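Local coordinates for thioredoxin reductase (Clostridium acetobutylicum ATCC 824, PDB 6GNA), which probably reduces thioredoxin with electrons taken from ferredoxin, using a bound FAD and a redox disulfide and needing no pyridine nucleotide, at residues G144-I149 against A167-Y172; E187-V192 against R210-D215. One frame throughout, in Å; residues are numbered along the deposited sequence.

In the fold
Along the chain from the N terminus, contact 1 comes first: strand 146-151 leads into helix 155-163 and returns as strand 169-174, so pairing 144-149 with 167-172 closes a beta-alpha-beta crossover. The chain then reaches strand 186-188, next to 169-174 in the same parallel sheet. It goes on through the antiparallel hairpin of strands 193-198 and 202-207 before 210-215 comes back against 187-192 and closes contact 2. The two loops follow one another, neither nested nor crossed. Their contacts touch, however, since Lys-169 forms a salt bridge with Glu-187. Together they tie the parallel sheet to the small antiparallel sheet that ends in strand 211-213.

Contact 1. Residues G144-I149 against A167-Y172; sequences GKIVTI and ASKVYY
Tyr-171 keeps CG beside its own backbone N (chi1 -61°), which lays the ring back along its own strand, toward Lys-169, with its CD2-CE2 edge turned to strand 146-149, while Ile-146 holds CG2 anti to its N; this methyl meets the ring edge at Tyr-171 CE2, 3.7 Å away. Thr-148 OG1 lies 3.5 Å from Tyr-171 CD2, and this hydroxyl is hydrogen-bonded to Thr-214 OG1. On the reverse side of the strands Tyr-172 has CG anti to its N (chi1 -171°), and Ile-149 CG2 comes within 3.7 Å of Tyr-172 CE1. Branched and aromatic residues suit these places, being at ease in extended backbone and broad enough to cover a neighbouring strand.

The strands run parallel in regular pairing. Val-147 donates from N to Lys-169 O at 2.9 Å and accepts from Tyr-171 N at its own O, and Tyr-171 O then takes the N-H of Ile-149. At the start of the pair Ser-168 N reaches Lys-145 O at 2.8 Å through a bent bond (131° at the hydrogen). There a water links Gly-144 O with Ser-168 OG, and glycine suits the positive phi of position 144.

This Rossmann-like parallel sheet probably corresponds to the NAD(P)H-binding domain of related reductases, although this enzyme works without a pyridine nucleotide. Strand 216-220 lies beyond 146-149 and strand 186-188 beyond 169-172. Helix 155-163, the crossover, packs on the face of Ile-149 and Tyr-172; Leu-212 and Arg-210 reach Tyr-171 on the other.

Contact 2. Residues E187-V192 against R210-D215; sequences EIVKDV and RELETD
Arg-210 and Glu-187 approach from opposite directions, each with an extended side chain, and meet at a single oxygen. NH1 and NH2 of Arg-210 both donate to Glu-187 OE1, each at 2.9 Å, so the guanidinium grips it end-on. OE1 lies in the guanidinium plane, but the carboxylate is turned 40° against it, and with two hydrogens converging on one atom both bonds are bent (142° and 145°). Glu-187 OE2 forms a salt bridge with Lys-169 NZ and takes a hydrogen bond from a water at 2.7 Å; the same water accepts a weak bond from Arg-210 NH2.

Beside this bridge lies the close-packed part. Val-189 and Leu-212, both buried, reach toward each other tip to tip, with CG2 of the valine 4.1 Å from CD1 of the leucine. Val-189 CG2 also lies 3.9 Å from Arg-210 NH1. Branched apolar residues suit this place, since both also pack on Tyr-171 of strand 169-174.

Toward Asp-191 the contact is looser. The nearest CA atoms of the two segments, those of Asp-191 and Arg-210, are 7.6 Å apart, and no strand pairing joins the backbones. OD2 of Asp-191 lies 3.5 Å from Arg-210 N at a poor angle and is bonded instead to Ser-209 N. The bridge itself is also partly exposed and shares a water.

The chemistry is thus that of a salt bridge set beside a small apolar contact. Placed between Arg-210 and Lys-169, the carboxylate of Glu-187 is probably kept ionised, and an acid here lets one residue join Lys-169 of strand 169-174 and Arg-210, just ahead of strand 211-213.

Contact 1. Residues G144-I149 against A167-Y172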
ATOM      1  N   GLY A 144     -15.317 -41.591 -18.901  1.00 33.76           N
ATOM      2  CA  GLY A 144     -16.574 -42.247 -19.213  1.00 32.87           C
ATOM      3  C   GLY A 144     -17.791 -41.664 -18.529  1.00 32.40           C
ATOM      4  O   GLY A 144     -18.844 -42.314 -18.515  1.00 35.13           O
ATOM      5  N   LYS A 145     -17.681 -40.466 -17.957  1.00 33.22           N
ATOM      6  CA  LYS A 145     -18.793 -39.781 -17.313  1.00 35.39           C
ATOM      7  C   LYS A 145     -19.124 -38.495 -18.067  1.00 34.57           C
ATOM      8  O   LYS A 145     -18.426 -38.092 -19.002  1.00 32.73           O
ATOM      9  CB  LYS A 145     -18.474 -39.501 -15.833  1.00 31.82           C
ATOM     10  CG  LYS A 145     -18.227 -40.776 -15.004  1.00 36.81           C
ATOM     11  CD  LYS A 145     -18.176 -40.499 -13.506  1.00 70.36           C
ATOM     12  CE  LYS A 145     -18.112 -41.794 -12.694  1.00 59.13           C
ATOM     13  NZ  LYS A 145     -17.899 -41.533 -11.243  1.00 71.00           N
ATOM     14  N   ILE A 146     -20.218 -37.854 -17.662  1.00 29.83           N
ATOM     15  CA  ILE A 146     -20.678 -36.620 -18.287  1.00 28.29           C
ATOM     16  C   ILE A 146     -20.119 -35.444 -17.501  1.00 27.69           C
ATOM     17  O   ILE A 146     -20.242 -35.396 -16.270  1.00 28.04           O
ATOM     18  CB  ILE A 146     -22.213 -36.564 -18.320  1.00 28.29           C
ATOM     19  CG1 ILE A 146     -22.780 -37.772 -19.080  1.00 30.13           C
ATOM     20  CG2 ILE A 146     -22.688 -35.253 -18.939  1.00 28.58           C
ATOM     21  CD1 ILE A 146     -24.270 -37.935 -18.919  1.00 39.41           C
ATOM     22  N   VAL A 147     -19.529 -34.484 -18.205  1.00 26.90           N
ATOM     23  CA  VAL A 147     -18.908 -33.321 -17.577  0.75 26.32           C
ATOM     24  C   VAL A 147     -19.461 -32.047 -18.202  1.00 27.28           C
ATOM     25  O   VAL A 147     -19.538 -31.931 -19.435  1.00 26.76           O
ATOM     26  CB  VAL A 147     -17.373 -33.357 -17.707  0.75 27.78           C
ATOM     27  CG1 VAL A 147     -16.749 -32.077 -17.159  0.75 37.85           C
ATOM     28  CG2 VAL A 147     -16.818 -34.571 -16.979  0.75 27.38           C
ATOM     29  N   THR A 148     -19.819 -31.088 -17.355  1.00 25.13           N
ATOM     30  CA  THR A 148     -20.249 -29.765 -17.772  1.00 24.35           C
ATOM     31  C   THR A 148     -19.237 -28.755 -17.258  1.00 24.06           C
ATOM     32  O   THR A 148     -18.915 -28.737 -16.062  1.00 24.66           O
ATOM     33  CB  THR A 148     -21.639 -29.457 -17.224  1.00 24.72           C
ATOM     34  OG1 THR A 148     -22.567 -30.404 -17.759  1.00 25.35           O
ATOM     35  CG2 THR A 148     -22.085 -28.077 -17.649  1.00 24.33           C
ATOM     36  N   ILE A 149     -18.732 -27.927 -18.156  1.00 23.44           N
ATOM     37  CA  ILE A 149     -17.809 -26.855 -17.800  1.00 23.17           C
ATOM     38  C   ILE A 149     -18.521 -25.529 -17.987  1.00 22.63           C
ATOM     39  O   ILE A 149     -18.989 -25.217 -19.091  1.00 23.05           O
ATOM     40  CB  ILE A 149     -16.530 -26.906 -18.640  1.00 23.02           C
ATOM     41  CG1 ILE A 149     -15.713 -28.125 -18.219  1.00 27.12           C
ATOM     42  CG2 ILE A 149     -15.717 -25.622 -18.477  1.00 24.58           C
ATOM     43  CD1 ILE A 149     -14.603 -28.433 -19.160  1.00 33.35           C
ATOM     44  N   ALA A 167     -14.140 -37.939 -20.997  1.00 32.22           N
ATOM     45  CA  ALA A 167     -15.540 -37.993 -20.622  1.00 34.65           C
ATOM     46  C   ALA A 167     -16.381 -38.565 -21.754  1.00 35.18           C
ATOM     47  O   ALA A 167     -16.023 -38.488 -22.933  1.00 35.25           O
ATOM     48  CB  ALA A 167     -16.032 -36.582 -20.291  1.00 30.28           C
ATOM     49  N   SER A 168     -17.498 -39.192 -21.379  1.00 32.88           N
ATOM     50  CA  SER A 168     -18.438 -39.672 -22.386  1.00 34.26           C
ATOM     51  C   SER A 168     -19.139 -38.528 -23.107  1.00 35.21           C
ATOM     52  O   SER A 168     -19.612 -38.713 -24.233  1.00 37.32           O
ATOM     53  CB  SER A 168     -19.486 -40.558 -21.721  1.00 36.96           C
ATOM     54  OG  SER A 168     -20.100 -39.857 -20.646  1.00 38.01           O
ATOM     55  N   LYS A 169     -19.227 -37.358 -22.480  1.00 30.19           N
ATOM     56  CA  LYS A 169     -19.927 -36.221 -23.054  1.00 29.00           C
ATOM     57  C   LYS A 169     -19.434 -34.979 -22.325  1.00 27.58           C
ATOM     58  O   LYS A 169     -19.324 -34.996 -21.100  1.00 27.63           O
ATOM     59  CB  LYS A 169     -21.439 -36.366 -22.847  1.00 29.65           C
ATOM     60  CG  LYS A 169     -22.271 -35.155 -23.244  1.00 31.85           C
ATOM     61  CD  LYS A 169     -22.356 -34.987 -24.753  1.00 32.45           C
ATOM     62  CE  LYS A 169     -23.328 -33.876 -25.126  1.00 44.62           C
ATOM     63  NZ  LYS A 169     -23.460 -33.679 -26.594  1.00 38.16           N
ATOM     64  N   VAL A 170     -19.131 -33.921 -23.077  1.00 26.67           N
ATOM     65  CA  VAL A 170     -18.689 -32.642 -22.516  1.00 25.43           C
ATOM     66  C   VAL A 170     -19.623 -31.539 -23.000  1.00 28.75           C
ATOM     67  O   VAL A 170     -19.815 -31.365 -24.207  1.00 25.37           O
ATOM     68  CB  VAL A 170     -17.240 -32.294 -22.910  1.00 24.81           C
ATOM     69  CG1 VAL A 170     -16.809 -30.939 -22.304  1.00 28.18           C
ATOM     70  CG2 VAL A 170     -16.277 -33.407 -22.496  1.00 29.49           C
ATOM     71  N   TYR A 171     -20.194 -30.793 -22.061  1.00 24.76           N
ATOM     72  CA  TYR A 171     -20.936 -29.578 -22.356  1.00 24.53           C
ATOM     73  C   TYR A 171     -20.100 -28.389 -21.926  1.00 23.53           C
ATOM     74  O   TYR A 171     -19.461 -28.419 -20.870  1.00 24.11           O
ATOM     75  CB  TYR A 171     -22.240 -29.526 -21.558  1.00 25.47           C
ATOM     76  CG  TYR A 171     -23.207 -30.652 -21.826  1.00 26.30           C
ATOM     77  CD1 TYR A 171     -23.996 -30.654 -22.965  1.00 26.92           C
ATOM     78  CD2 TYR A 171     -23.359 -31.693 -20.926  1.00 27.54           C
ATOM     79  CE1 TYR A 171     -24.894 -31.678 -23.208  1.00 28.06           C
ATOM     80  CE2 TYR A 171     -24.254 -32.713 -21.157  1.00 28.12           C
ATOM     81  CZ  TYR A 171     -25.019 -32.700 -22.299  1.00 28.64           C
ATOM     82  OH  TYR A 171     -25.919 -33.722 -22.528  1.00 29.92           O
ATOM     83  N   TYR A 172     -20.129 -27.328 -22.733  1.00 23.31           N
ATOM     84  CA  TYR A 172     -19.461 -26.071 -22.403  1.00 22.57           C
ATOM     85  C   TYR A 172     -20.490 -24.949 -22.349  1.00 23.18           C
ATOM     86  O   TYR A 172     -21.170 -24.673 -23.341  1.00 23.56           O
ATOM     87  CB  TYR A 172     -18.361 -25.740 -23.406  1.00 22.19           C
ATOM     88  CG  TYR A 172     -17.494 -24.561 -23.003  1.00 22.30           C
ATOM     89  CD1 TYR A 172     -16.519 -24.712 -22.034  1.00 20.86           C
ATOM     90  CD2 TYR A 172     -17.636 -23.311 -23.595  1.00 22.96           C
ATOM     91  CE1 TYR A 172     -15.718 -23.676 -21.656  1.00 20.71           C
ATOM     92  CE2 TYR A 172     -16.830 -22.256 -23.212  1.00 24.00           C
ATOM     93  CZ  TYR A 172     -15.880 -22.453 -22.234  1.00 21.43           C
ATOM     94  OH  TYR A 172     -15.049 -21.447 -21.827  1.00 21.42           O
TER
HETATM   95  O   HOH W   1     -21.778 -41.465 -19.312  1.00 43.33           O

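Contact 2. Residues E187-V192 against R210-D215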
ATOM      1  N   GLU A 187     -20.202 -29.980 -26.812  1.00 25.68           N
ATOM      2  CA  GLU A 187     -21.474 -29.326 -27.102  1.00 26.12           C
ATOM      3  C   GLU A 187     -21.559 -27.990 -26.367  1.00 28.25           C
ATOM      4  O   GLU A 187     -21.526 -27.942 -25.129  1.00 25.18           O
ATOM      5  CB  GLU A 187     -22.661 -30.205 -26.720  1.00 26.93           C
ATOM      6  CG  GLU A 187     -23.980 -29.508 -27.016  1.00 27.57           C
ATOM      7  CD  GLU A 187     -25.193 -30.362 -26.722  1.00 54.37           C
ATOM      8  OE1 GLU A 187     -26.285 -29.783 -26.556  1.00 36.41           O
ATOM      9  OE2 GLU A 187     -25.064 -31.600 -26.654  1.00 30.59           O
ATOM     10  N   ILE A 188     -21.685 -26.911 -27.132  1.00 25.55           N
ATOM     11  CA  ILE A 188     -21.830 -25.577 -26.563  1.00 25.17           C
ATOM     12  C   ILE A 188     -23.280 -25.363 -26.164  1.00 33.65           C
ATOM     13  O   ILE A 188     -24.199 -25.580 -26.963  1.00 32.67           O
ATOM     14  CB  ILE A 188     -21.376 -24.503 -27.561  1.00 25.34           C
ATOM     15  CG1 ILE A 188     -19.921 -24.750 -27.980  1.00 28.07           C
ATOM     16  CG2 ILE A 188     -21.537 -23.128 -26.940  1.00 30.35           C
ATOM     17  CD1 ILE A 188     -19.446 -23.859 -29.130  1.00 36.31           C
ATOM     18  N   VAL A 189     -23.477 -24.911 -24.937  1.00 25.60           N
ATOM     19  CA  VAL A 189     -24.798 -24.713 -24.346  1.00 26.44           C
ATOM     20  C   VAL A 189     -24.874 -23.225 -24.021  1.00 26.80           C
ATOM     21  O   VAL A 189     -24.389 -22.769 -22.982  1.00 26.51           O
ATOM     22  CB  VAL A 189     -25.000 -25.588 -23.104  1.00 26.34           C
ATOM     23  CG1 VAL A 189     -26.346 -25.330 -22.444  1.00 27.38           C
ATOM     24  CG2 VAL A 189     -24.865 -27.059 -23.470  1.00 26.47           C
ATOM     25  N   LYS A 190     -25.443 -22.438 -24.938  1.00 36.02           N
ATOM     26  CA  LYS A 190     -25.562 -20.989 -24.751  1.00 35.80           C
ATOM     27  C   LYS A 190     -26.831 -20.707 -23.952  1.00 36.84           C
ATOM     28  O   LYS A 190     -27.875 -20.321 -24.480  1.00 45.66           O
ATOM     29  CB  LYS A 190     -25.570 -20.265 -26.094  1.00 48.24           C
ATOM     30  CG  LYS A 190     -24.225 -20.174 -26.798  1.00 64.62           C
ATOM     31  CD  LYS A 190     -24.288 -19.135 -27.918  1.00 64.49           C
ATOM     32  CE  LYS A 190     -23.080 -19.198 -28.835  1.00 77.18           C
ATOM     33  NZ  LYS A 190     -23.140 -18.151 -29.897  1.00 66.27           N
ATOM     34  N   ASP A 191     -26.725 -20.922 -22.647  1.00 28.47           N
ATOM     35  CA  ASP A 191     -27.831 -20.744 -21.721  1.00 31.44           C
ATOM     36  C   ASP A 191     -27.228 -20.273 -20.409  1.00 29.01           C
ATOM     37  O   ASP A 191     -26.011 -20.328 -20.215  1.00 30.62           O
ATOM     38  CB  ASP A 191     -28.599 -22.055 -21.530  1.00 37.33           C
ATOM     39  CG  ASP A 191     -29.988 -21.849 -20.958  1.00 47.34           C
ATOM     40  OD1 ASP A 191     -30.236 -20.807 -20.315  1.00 41.91           O
ATOM     41  OD2 ASP A 191     -30.834 -22.746 -21.143  1.00 40.70           O
ATOM     42  N   VAL A 192     -28.084 -19.813 -19.506  1.00 32.75           N
ATOM     43  CA  VAL A 192     -27.655 -19.227 -18.238  1.00 30.02           C
ATOM     44  C   VAL A 192     -27.746 -20.302 -17.159  1.00 29.87           C
ATOM     45  O   VAL A 192     -28.845 -20.827 -16.923  1.00 31.04           O
ATOM     46  CB  VAL A 192     -28.524 -18.019 -17.862  1.00 31.75           C
ATOM     47  CG1 VAL A 192     -28.091 -17.447 -16.517  1.00 33.25           C
ATOM     48  CG2 VAL A 192     -28.422 -16.970 -18.926  1.00 32.34           C
ATOM     49  N   ARG A 210     -33.072 -25.144 -20.067  1.00 42.66           N
ATOM     50  CA  ARG A 210     -32.609 -26.501 -20.305  1.00 51.77           C
ATOM     51  C   ARG A 210     -32.065 -27.059 -19.001  1.00 40.19           C
ATOM     52  O   ARG A 210     -31.636 -26.304 -18.126  1.00 33.98           O
ATOM     53  CB  ARG A 210     -31.501 -26.488 -21.361  1.00 38.24           C
ATOM     54  CG  ARG A 210     -30.894 -27.831 -21.670  1.00 48.47           C
ATOM     55  CD  ARG A 210     -29.999 -27.732 -22.891  1.00 39.83           C
ATOM     56  NE  ARG A 210     -29.535 -29.044 -23.323  1.00 39.72           N
ATOM     57  CZ  ARG A 210     -28.691 -29.241 -24.330  1.00 35.59           C
ATOM     58  NH1 ARG A 210     -28.225 -28.211 -25.017  1.00 40.74           N
ATOM     59  NH2 ARG A 210     -28.319 -30.473 -24.645  1.00 44.60           N
ATOM     60  N   GLU A 211     -32.103 -28.383 -18.871  1.00 33.81           N
ATOM     61  CA  GLU A 211     -31.428 -29.087 -17.788  1.00 35.39           C
ATOM     62  C   GLU A 211     -30.489 -30.124 -18.388  1.00 34.03           C
ATOM     63  O   GLU A 211     -30.858 -30.837 -19.326  1.00 36.73           O
ATOM     64  CB  GLU A 211     -32.422 -29.774 -16.852  1.00 40.34           C
ATOM     65  CG  GLU A 211     -33.304 -28.818 -16.069  1.00 51.09           C
ATOM     66  CD  GLU A 211     -34.235 -29.540 -15.108  1.00 79.21           C
ATOM     67  OE1 GLU A 211     -34.322 -30.786 -15.177  1.00 49.39           O
ATOM     68  OE2 GLU A 211     -34.879 -28.859 -14.282  1.00 66.60           O
ATOM     69  N   LEU A 212     -29.270 -30.190 -17.859  1.00 31.83           N
ATOM     70  CA  LEU A 212     -28.246 -31.111 -18.338  1.00 30.71           C
ATOM     71  C   LEU A 212     -28.018 -32.176 -17.279  1.00 31.63           C
ATOM     72  O   LEU A 212     -27.618 -31.858 -16.155  1.00 31.37           O
ATOM     73  CB  LEU A 212     -26.927 -30.381 -18.590  1.00 29.16           C
ATOM     74  CG  LEU A 212     -26.928 -29.248 -19.610  1.00 28.57           C
ATOM     75  CD1 LEU A 212     -25.528 -28.659 -19.707  1.00 27.18           C
ATOM     76  CD2 LEU A 212     -27.408 -29.754 -20.957  1.00 35.10           C
ATOM     77  N   GLU A 213     -28.278 -33.435 -17.632  1.00 32.21           N
ATOM     78  CA  GLU A 213     -27.805 -34.546 -16.819  1.00 32.84           C
ATOM     79  C   GLU A 213     -26.287 -34.551 -16.874  1.00 31.60           C
ATOM     80  O   GLU A 213     -25.703 -34.537 -17.958  1.00 30.83           O
ATOM     81  CB  GLU A 213     -28.340 -35.870 -17.365  1.00 35.12           C
ATOM     82  CG  GLU A 213     -29.698 -36.234 -16.860  1.00 40.24           C
ATOM     83  CD  GLU A 213     -30.016 -37.700 -17.114  1.00 52.39           C
ATOM     84  OE1 GLU A 213     -29.579 -38.228 -18.158  1.00 75.89           O
ATOM     85  OE2 GLU A 213     -30.683 -38.325 -16.264  1.00103.07           O
ATOM     86  N   THR A 214     -25.641 -34.525 -15.711  1.00 31.54           N
ATOM     87  CA  THR A 214     -24.193 -34.396 -15.690  1.00 30.42           C
ATOM     88  C   THR A 214     -23.659 -34.978 -14.387  1.00 31.14           C
ATOM     89  O   THR A 214     -24.325 -34.930 -13.350  1.00 33.81           O
ATOM     90  CB  THR A 214     -23.755 -32.933 -15.912  1.00 28.92           C
ATOM     91  OG1 THR A 214     -22.348 -32.880 -16.169  1.00 27.89           O
ATOM     92  CG2 THR A 214     -24.076 -32.028 -14.704  1.00 29.01           C
ATOM     93  N   ASP A 215     -22.471 -35.571 -14.469  1.00 30.93           N
ATOM     94  CA  ASP A 215     -21.820 -36.126 -13.289  1.00 32.88           C
ATOM     95  C   ASP A 215     -20.878 -35.129 -12.629  1.00 31.45           C
ATOM     96  O   ASP A 215     -20.696 -35.167 -11.405  1.00 36.17           O
ATOM     97  CB  ASP A 215     -21.055 -37.397 -13.660  1.00 34.32           C
ATOM     98  CG  ASP A 215     -21.951 -38.457 -14.245  1.00 34.21           C
ATOM     99  OD1 ASP A 215     -22.853 -38.942 -13.521  1.00 40.25           O
ATOM    100  OD2 ASP A 215     -21.765 -38.806 -15.430  1.00 37.05           O
TER
HETATM  101  O   HOH W   2     -27.533 -32.755 -26.470  1.00 45.83           O